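Local atomic coordinates of reducing-end xylose-releasing exo-oligoxylanase Rex8A (Paenibacillus barcinonensis, PDB entry 6SUD), a protein that hydrolyses linear and branched xylooligosaccharides as an exo-oligoxylanase, releasing xylose from their reducing ends during xylan breakdown. Residues Y41-E44 / H45-I48; M59-T62 / G63-D66; L91-Y94 / A95-M99. The protein carries 1 engineered substitution. All coordinates share one frame; numbering follows the deposited sequence.

Interaction 1. Residues Y41-E44 / H45-I48; sequences YGDE and HTRI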
loop_
_atom_site.group_PDB
_atom_site.type_symbol
_atom_site.label_atom_id
_atom_site.label_comp_id
_atom_site.label_asym_id
_atom_site.label_seq_id
_atom_site.Cartn_x
_atom_site.Cartn_y
_atom_site.Cartn_z
ATOM N N TYR A 41 14.626 -12.799 5.852
ATOM C CA TYR A 41 15.682 -13.638 6.486
ATOM C C TYR A 41 17.067 -13.373 5.901
ATOM O O TYR A 41 17.998 -14.195 6.128
ATOM C CB TYR A 41 15.302 -15.105 6.328
ATOM C CG TYR A 41 14.076 -15.435 7.128
ATOM C CD1 TYR A 41 14.117 -15.308 8.502
ATOM C CD2 TYR A 41 12.872 -15.777 6.538
ATOM C CE1 TYR A 41 13.006 -15.550 9.290
ATOM C CE2 TYR A 41 11.742 -16.011 7.313
ATOM C CZ TYR A 41 11.816 -15.912 8.694
ATOM O OH TYR A 41 10.753 -16.190 9.506
ATOM N N GLY A 42 17.235 -12.257 5.198
ATOM C CA GLY A 42 18.504 -11.986 4.497
ATOM C C GLY A 42 19.546 -11.389 5.414
ATOM O O GLY A 42 19.358 -11.403 6.653
ATOM N N ASP A 43 20.605 -10.838 4.825
ATOM C CA ASP A 43 21.771 -10.354 5.607
ATOM C C ASP A 43 21.443 -9.004 6.262
ATOM O O ASP A 43 20.365 -8.430 5.978
ATOM C CB ASP A 43 23.046 -10.369 4.762
ATOM C CG ASP A 43 23.174 -9.260 3.728
ATOM O OD1 ASP A 43 22.482 -8.230 3.858
ATOM O OD2 ASP A 43 23.977 -9.438 2.796
ATOM N N GLU A 44 22.376 -8.502 7.075
ATOM C CA GLU A 44 22.209 -7.281 7.909
ATOM C C GLU A 44 21.951 -6.024 7.063
ATOM O O GLU A 44 21.456 -5.045 7.659
ATOM C CB GLU A 44 23.430 -7.093 8.816
ATOM C CG GLU A 44 23.331 -7.909 10.093
ATOM C CD GLU A 44 24.539 -7.918 11.019
ATOM O OE1 GLU A 44 25.416 -7.035 10.873
ATOM O OE2 GLU A 44 24.593 -8.810 11.903
ATOM N N HIS A 45 22.268 -6.032 5.760
ATOM C CA HIS A 45 22.207 -4.847 4.853
ATOM C C HIS A 45 20.983 -4.901 3.945
ATOM O O HIS A 45 20.811 -3.959 3.168
ATOM C CB HIS A 45 23.458 -4.766 3.965
ATOM C CG HIS A 45 24.727 -4.992 4.711
ATOM N ND1 HIS A 45 25.157 -4.137 5.707
ATOM C CD2 HIS A 45 25.630 -5.996 4.651
ATOM C CE1 HIS A 45 26.279 -4.596 6.219
ATOM N NE2 HIS A 45 26.589 -5.740 5.593
ATOM N N THR A 46 20.183 -5.959 4.043
ATOM C CA THR A 46 19.094 -6.275 3.087
ATOM C C THR A 46 17.769 -6.475 3.830
ATOM O O THR A 46 16.762 -5.919 3.373
ATOM C CB THR A 46 19.392 -7.551 2.299
ATOM O OG1 THR A 46 20.693 -7.463 1.706
ATOM C CG2 THR A 46 18.350 -7.817 1.234
ATOM N N ARG A 47 17.757 -7.266 4.901
ATOM C CA ARG A 47 16.478 -7.656 5.561
ATOM C C ARG A 47 15.798 -6.431 6.160
ATOM O O ARG A 47 16.490 -5.480 6.546
ATOM C CB ARG A 47 16.649 -8.664 6.697
ATOM C CG ARG A 47 17.168 -8.061 7.994
ATOM C CD ARG A 47 17.629 -9.159 8.914
ATOM N NE ARG A 47 16.495 -9.947 9.356
ATOM C CZ ARG A 47 16.553 -11.181 9.837
ATOM N NH1 ARG A 47 15.441 -11.789 10.204
ATOM N NH2 ARG A 47 17.706 -11.818 9.936
ATOM N N ILE A 48 14.474 -6.478 6.257
ATOM C CA ILE A 48 13.685 -5.410 6.934
ATOM C C ILE A 48 12.800 -6.025 8.019
ATOM O O ILE A 48 12.146 -5.239 8.721
ATOM C CB ILE A 48 12.877 -4.599 5.909
ATOM C CG1 ILE A 48 11.863 -5.464 5.166
ATOM C CG2 ILE A 48 13.815 -3.864 4.960
ATOM C CD1 ILE A 48 10.963 -4.696 4.227
#
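D43 and H45 begin an Asx motif, a polar turn that folds the chain back on itself between helix 25-41 and strand 49-52. H45 N donates to D43 OD1 at 2.9 Å, the side-chain-to-backbone bond two residues along that defines an Asx turn. The D43 carboxylate is brought over the turn because its CG sits between the backbone N and the carbonyl carbon (chi1 75°). T46 comes next and spends two donors on D43. T46 OG1 binds D43 OD1 at 2.9 Å, on the opposite face of the carboxylate plane from H45 N, an arrangement that should restrict rotation of the carboxylate. T46 N reaches D43 O at 3.1 Å, well above the carbonyl plane, and closes a beta turn. R47 N then approaches the same oxygen at 3.1 Å, with a nearly straight N-H...O angle of 176°, adding an alpha turn; D43 O is therefore held twice. The R47 side chain runs back along the incoming segment, with R47 CD 3.6 Å from G42 O, and Y41 CA lies over one face of the guanidinium, toward its rim. Beyond the turn, R47 NE bonds to Y49 O and the guanidinium makes a cation-pi contact with Y50. Guanidinium and Y41 ring planes are 75° apart, which excludes a parallel stack, and the nearest approach is R47 NH1 to Y41 CD1 at 4.1 Å.

Interaction 2. Residues M59-T62 / G63-D66; sequences MLDT and GNDD. With XYP (beta-D-xylopyranose), chain J.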
loop_
_atom_site.group_PDB
_atom_site.type_symbol
_atom_site.label_atom_id
_atom_site.label_comp_id
_atom_site.label_asym_id
_atom_site.label_seq_id
_atom_site.Cartn_x
_atom_site.Cartn_y
_atom_site.Cartn_z
ATOM N N MET A 59 8.627 -4.979 11.208
ATOM C CA MET A 59 9.175 -4.463 9.940
ATOM C C MET A 59 9.858 -3.138 10.306
ATOM O O MET A 59 9.163 -2.286 10.884
ATOM C CB MET A 59 8.006 -4.238 8.965
ATOM C CG MET A 59 7.238 -5.501 8.610
ATOM S SD MET A 59 8.251 -6.749 7.721
ATOM C CE MET A 59 8.209 -6.032 6.078
ATOM N N LEU A 60 11.170 -2.995 10.075
ATOM C CA LEU A 60 11.965 -1.807 10.496
ATOM C C LEU A 60 12.001 -0.777 9.367
ATOM O O LEU A 60 12.462 -1.119 8.275
ATOM C CB LEU A 60 13.395 -2.241 10.845
ATOM C CG LEU A 60 14.276 -1.171 11.497
ATOM C CD1 LEU A 60 13.689 -0.668 12.810
ATOM C CD2 LEU A 60 15.695 -1.680 11.702
ATOM N N ASP A 61 11.548 0.450 9.626
ATOM C CA ASP A 61 11.906 1.588 8.745
ATOM C C ASP A 61 13.377 1.896 9.042
ATOM O O ASP A 61 13.666 2.551 10.064
ATOM C CB ASP A 61 10.948 2.776 8.876
ATOM C CG ASP A 61 11.310 3.958 7.982
ATOM O OD1 ASP A 61 12.466 4.021 7.489
ATOM O OD2 ASP A 61 10.431 4.808 7.766
ATOM N N THR A 62 14.263 1.349 8.209
ATOM C CA THR A 62 15.736 1.383 8.404
ATOM C C THR A 62 16.224 2.831 8.352
ATOM O O THR A 62 17.198 3.162 9.061
ATOM C CB THR A 62 16.452 0.542 7.343
ATOM O OG1 THR A 62 16.063 1.016 6.056
ATOM C CG2 THR A 62 16.120 -0.927 7.427
ATOM N N GLY A 63 15.602 3.643 7.500
ATOM C CA GLY A 63 15.970 5.054 7.293
ATOM C C GLY A 63 15.655 5.911 8.502
ATOM O O GLY A 63 16.438 6.843 8.778
ATOM N N ASN A 64 14.566 5.605 9.215
ATOM C CA ASN A 64 14.054 6.443 10.331
ATOM C C ASN A 64 14.277 5.737 11.675
ATOM O O ASN A 64 13.945 6.348 12.694
ATOM C CB ASN A 64 12.591 6.809 10.097
ATOM C CG ASN A 64 12.414 7.793 8.957
ATOM O OD1 ASN A 64 12.873 8.931 9.042
ATOM N ND2 ASN A 64 11.736 7.372 7.900
ATOM N N ASP A 65 14.818 4.511 11.662
ATOM C CA ASP A 65 15.101 3.685 12.872
ATOM C C ASP A 65 13.858 3.606 13.762
ATOM O O ASP A 65 13.994 3.801 14.985
ATOM C CB ASP A 65 16.250 4.272 13.698
ATOM C CG ASP A 65 17.417 4.719 12.846
ATOM O OD1 ASP A 65 18.106 3.839 12.285
ATOM O OD2 ASP A 65 17.611 5.944 12.730
ATOM N N ASP A 66 12.689 3.347 13.179
ATOM C CA ASP A 66 11.440 3.157 13.957
ATOM C C ASP A 66 10.576 2.109 13.256
ATOM O O ASP A 66 10.929 1.671 12.138
ATOM C CB ASP A 66 10.690 4.474 14.195
ATOM C CG ASP A 66 10.236 5.177 12.923
ATOM O OD1 ASP A 66 10.357 4.573 11.844
ATOM O OD2 ASP A 66 9.778 6.339 13.023
HETATM O O1 XYP J . 11.334 7.480 3.580
HETATM C C1 XYP J . 9.966 7.089 3.411
HETATM C C2 XYP J . 9.461 6.564 4.753
HETATM C C3 XYP J . 8.042 6.104 4.567
HETATM C C4 XYP J . 7.183 7.265 4.119
HETATM C C5 XYP J . 7.762 7.910 2.868
HETATM O O2 XYP J . 10.227 5.458 5.274
HETATM O O3 XYP J . 7.551 5.575 5.800
HETATM O O4 XYP J . 5.871 6.738 3.891
HETATM O O5 XYP J . 9.155 8.224 3.039
#
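The side chain of D61 is turned fully away from its own backbone N (chi1 180°), while N64 places CG opposite its carbonyl carbon (chi1 -70°); together these settings carry the D61 carboxylate to the N64 amide. N64 ND2 donates to D61 OD2 at 2.9 Å, nearly straight at 170°. The acceptor lies in the amide plane, but the donor stands above the carboxylate plane, as expected for two groups that are steeply inclined to each other. The other carboxylate oxygen is used too: N64 N bonds to D61 OD1 at 3.1 Å, so a single residue holds both ends of the carboxylate. D61 OD2 also accepts from XYP O2 at 2.6 Å and forms a salt bridge with R68 NE. That arginine nitrogen pairs with D66 OD1 as well, and would probably offset the repulsion between D61 OD2 and D66 OD1, 4.1 Å apart. D66 OD2 is in turn bonded to H113 ND1.

Backbone bonds shape the loop beneath. D61 N donates to D66 O at 2.9 Å, and a weak return bond runs from D66 N to D61 O. L60 CD1 rests 3.7 Å from D66 O. D65 and D66 both face D61, and D65 has left-handed backbone angles, the evidence for a G1 beta bulge. The bulged turn thus presents D61 and N64 to the xylose pocket of this family 8 glycoside hydrolase, with D61 about 5 Å, side chain to side chain, from E70, the inferred proton donor.

Interaction 3. Residues L91-Y94 / A95-M99; sequences LWNY and AYTYM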
loop_
_atom_site.group_PDB
_atom_site.type_symbol
_atom_site.label_atom_id
_atom_site.label_comp_id
_atom_site.label_asym_id
_atom_site.label_seq_id
_atom_site.Cartn_x
_atom_site.Cartn_y
_atom_site.Cartn_z
ATOM N N LEU A 91 3.968 -10.532 13.267
ATOM C CA LEU A 91 3.771 -9.085 12.973
ATOM C C LEU A 91 2.457 -8.600 13.596
ATOM O O LEU A 91 2.462 -7.564 14.265
ATOM C CB LEU A 91 3.749 -8.854 11.459
ATOM C CG LEU A 91 5.109 -8.999 10.777
ATOM C CD1 LEU A 91 4.973 -9.078 9.270
ATOM C CD2 LEU A 91 6.030 -7.871 11.185
ATOM N N TRP A 92 1.376 -9.342 13.391
ATOM C CA TRP A 92 0.044 -8.948 13.924
ATOM C C TRP A 92 0.112 -8.847 15.452
ATOM O O TRP A 92 -0.433 -7.866 16.026
ATOM C CB TRP A 92 -1.065 -9.891 13.457
ATOM C CG TRP A 92 -2.390 -9.587 14.091
ATOM C CD1 TRP A 92 -3.175 -10.449 14.799
ATOM C CD2 TRP A 92 -3.057 -8.312 14.137
ATOM N NE1 TRP A 92 -4.299 -9.812 15.249
ATOM C CE2 TRP A 92 -4.252 -8.496 14.872
ATOM C CE3 TRP A 92 -2.765 -7.033 13.636
ATOM C CZ2 TRP A 92 -5.158 -7.461 15.104
ATOM C CZ3 TRP A 92 -3.655 -6.009 13.866
ATOM C CH2 TRP A 92 -4.834 -6.223 14.593
ATOM N N ASN A 93 0.747 -9.818 16.101
ATOM C CA ASN A 93 0.836 -9.864 17.580
ATOM C C ASN A 93 1.568 -8.615 18.071
ATOM O O ASN A 93 1.086 -7.998 19.046
ATOM C CB ASN A 93 1.474 -11.162 18.073
ATOM C CG ASN A 93 1.216 -11.392 19.544
ATOM O OD1 ASN A 93 0.267 -10.840 20.118
ATOM N ND2 ASN A 93 2.045 -12.214 20.156
ATOM N N TYR A 94 2.683 -8.249 17.421
ATOM C CA TYR A 94 3.427 -6.997 17.713
ATOM C C TYR A 94 2.480 -5.785 17.594
ATOM O O TYR A 94 2.407 -5.009 18.561
ATOM C CB TYR A 94 4.673 -6.895 16.827
ATOM C CG TYR A 94 5.559 -5.712 17.116
ATOM C CD1 TYR A 94 5.214 -4.432 16.708
ATOM C CD2 TYR A 94 6.754 -5.870 17.801
ATOM C CE1 TYR A 94 6.035 -3.346 16.975
ATOM C CE2 TYR A 94 7.592 -4.798 18.064
ATOM C CZ TYR A 94 7.231 -3.530 17.648
ATOM O OH TYR A 94 8.062 -2.481 17.927
ATOM N N ALA A 95 1.786 -5.612 16.463
ATOM C CA ALA A 95 0.866 -4.473 16.211
ATOM C C ALA A 95 -0.229 -4.460 17.290
ATOM O O ALA A 95 -0.513 -3.396 17.859
ATOM C CB ALA A 95 0.253 -4.557 14.825
ATOM N N TYR A 96 -0.827 -5.624 17.543
ATOM C CA TYR A 96 -1.943 -5.802 18.511
ATOM C C TYR A 96 -1.464 -5.402 19.916
ATOM O O TYR A 96 -2.154 -4.629 20.621
ATOM C CB TYR A 96 -2.456 -7.243 18.474
ATOM C CG TYR A 96 -3.378 -7.593 19.612
ATOM C CD1 TYR A 96 -4.697 -7.170 19.614
ATOM C CD2 TYR A 96 -2.923 -8.325 20.698
ATOM C CE1 TYR A 96 -5.546 -7.478 20.664
ATOM C CE2 TYR A 96 -3.766 -8.650 21.750
ATOM C CZ TYR A 96 -5.083 -8.230 21.729
ATOM O OH TYR A 96 -5.917 -8.530 22.771
ATOM N N THR A 97 -0.290 -5.899 20.303
ATOM C CA THR A 97 0.280 -5.764 21.673
ATOM C C THR A 97 0.795 -4.336 21.923
ATOM O O THR A 97 0.517 -3.799 23.012
ATOM C CB THR A 97 1.375 -6.817 21.899
ATOM O OG1 THR A 97 0.756 -8.105 21.830
ATOM C CG2 THR A 97 2.082 -6.664 23.226
ATOM N N TYR A 98 1.532 -3.732 20.985
ATOM C CA TYR A 98 2.267 -2.461 21.224
ATOM C C TYR A 98 1.573 -1.237 20.617
ATOM O O TYR A 98 1.709 -0.144 21.198
ATOM C CB TYR A 98 3.702 -2.575 20.716
ATOM C CG TYR A 98 4.531 -3.581 21.468
ATOM C CD1 TYR A 98 4.635 -3.539 22.850
ATOM C CD2 TYR A 98 5.229 -4.568 20.789
ATOM C CE1 TYR A 98 5.411 -4.457 23.540
ATOM C CE2 TYR A 98 6.009 -5.487 21.464
ATOM C CZ TYR A 98 6.103 -5.430 22.842
ATOM O OH TYR A 98 6.870 -6.353 23.492
ATOM N N MET A 99 0.864 -1.391 19.497
ATOM C CA MET A 99 0.484 -0.227 18.652
ATOM C C MET A 99 -1.008 0.101 18.766
ATOM O O MET A 99 -1.320 1.312 18.732
ATOM C CB MET A 99 0.879 -0.472 17.197
ATOM C CG MET A 99 2.381 -0.682 17.056
ATOM S SD MET A 99 2.848 -0.985 15.352
ATOM C CE MET A 99 3.278 0.671 14.820
#
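Within helix 85-99, Y94 and Y98 stand one turn apart and form a T-shaped (edge-to-face) pair. The ring centroids are 4.9 Å apart and the planes meet at 70°, with Y98 CD2 directed at the centre of the Y94 face. Y94 CD2 and Y98 CD2 approach to 3.6 Å. The geometry follows from unlike first torsions: Y94 CG is anti to its backbone N (chi1 -176°), whereas Y98 CG is beside its own (chi1 -65°), swinging its ring back along the helix. M99 completes the cluster in a Met-aromatic contact, its SD at the edge of the Y94 ring and 4.3 Å from Y94 CE1. Beyond the helix, Y94 OH bonds to P116 O, and its side chain also touches M72 of helix 69-81. With an alanine here, the edge of Y98 would probably be left without the face it packs on, M99 SD without its aromatic neighbour and P116 O without its hydroxyl partner.

On another flank, Y96 CB sits over the centre of the W92 ring system, 4.2 Å from W92 CE2, and A95 CB meets W92 CE3 at 4.1 Å. W92 NE1 is bonded to P150 O, which gives the indole N-H a partner outside the helix. The backbone follows the usual i to i+4 pattern, from A95 N to L91 O through Y98 N to Y94 O. T97 adds a second bond: T97 OG1 donates to N93 O at 2.8 Å, from the opposite face of the carbonyl plane to T97 N. This is i to i+4 aromatic packing along a helix, here in the helical (alpha/alpha)6 fold characteristic of glycoside hydrolase family 8.

The three contacts follow one another along the chain, and the hairpin of strands 49-52 and 56-59 connects the first two. Interaction 1 leads into that hairpin and interaction 2 leaves it; their centres lie about 13 Å apart, and they meet through a probable hydrogen bond from L60 N to I48 O, 2.8 Å, and through packing of I48 CD1 on M59 CE. M59 also touches interaction 3, its CG lying 3.7 Å from L91 CD2; the centres of interactions 2 and 3 lie about 16 Å apart. Interactions 1 and 3 do not touch, their centres being about 21 Å apart. The hairpin thus ties a surface turn and the largely buried contact on helix 85-99 to the loop that reaches the xylose pocket.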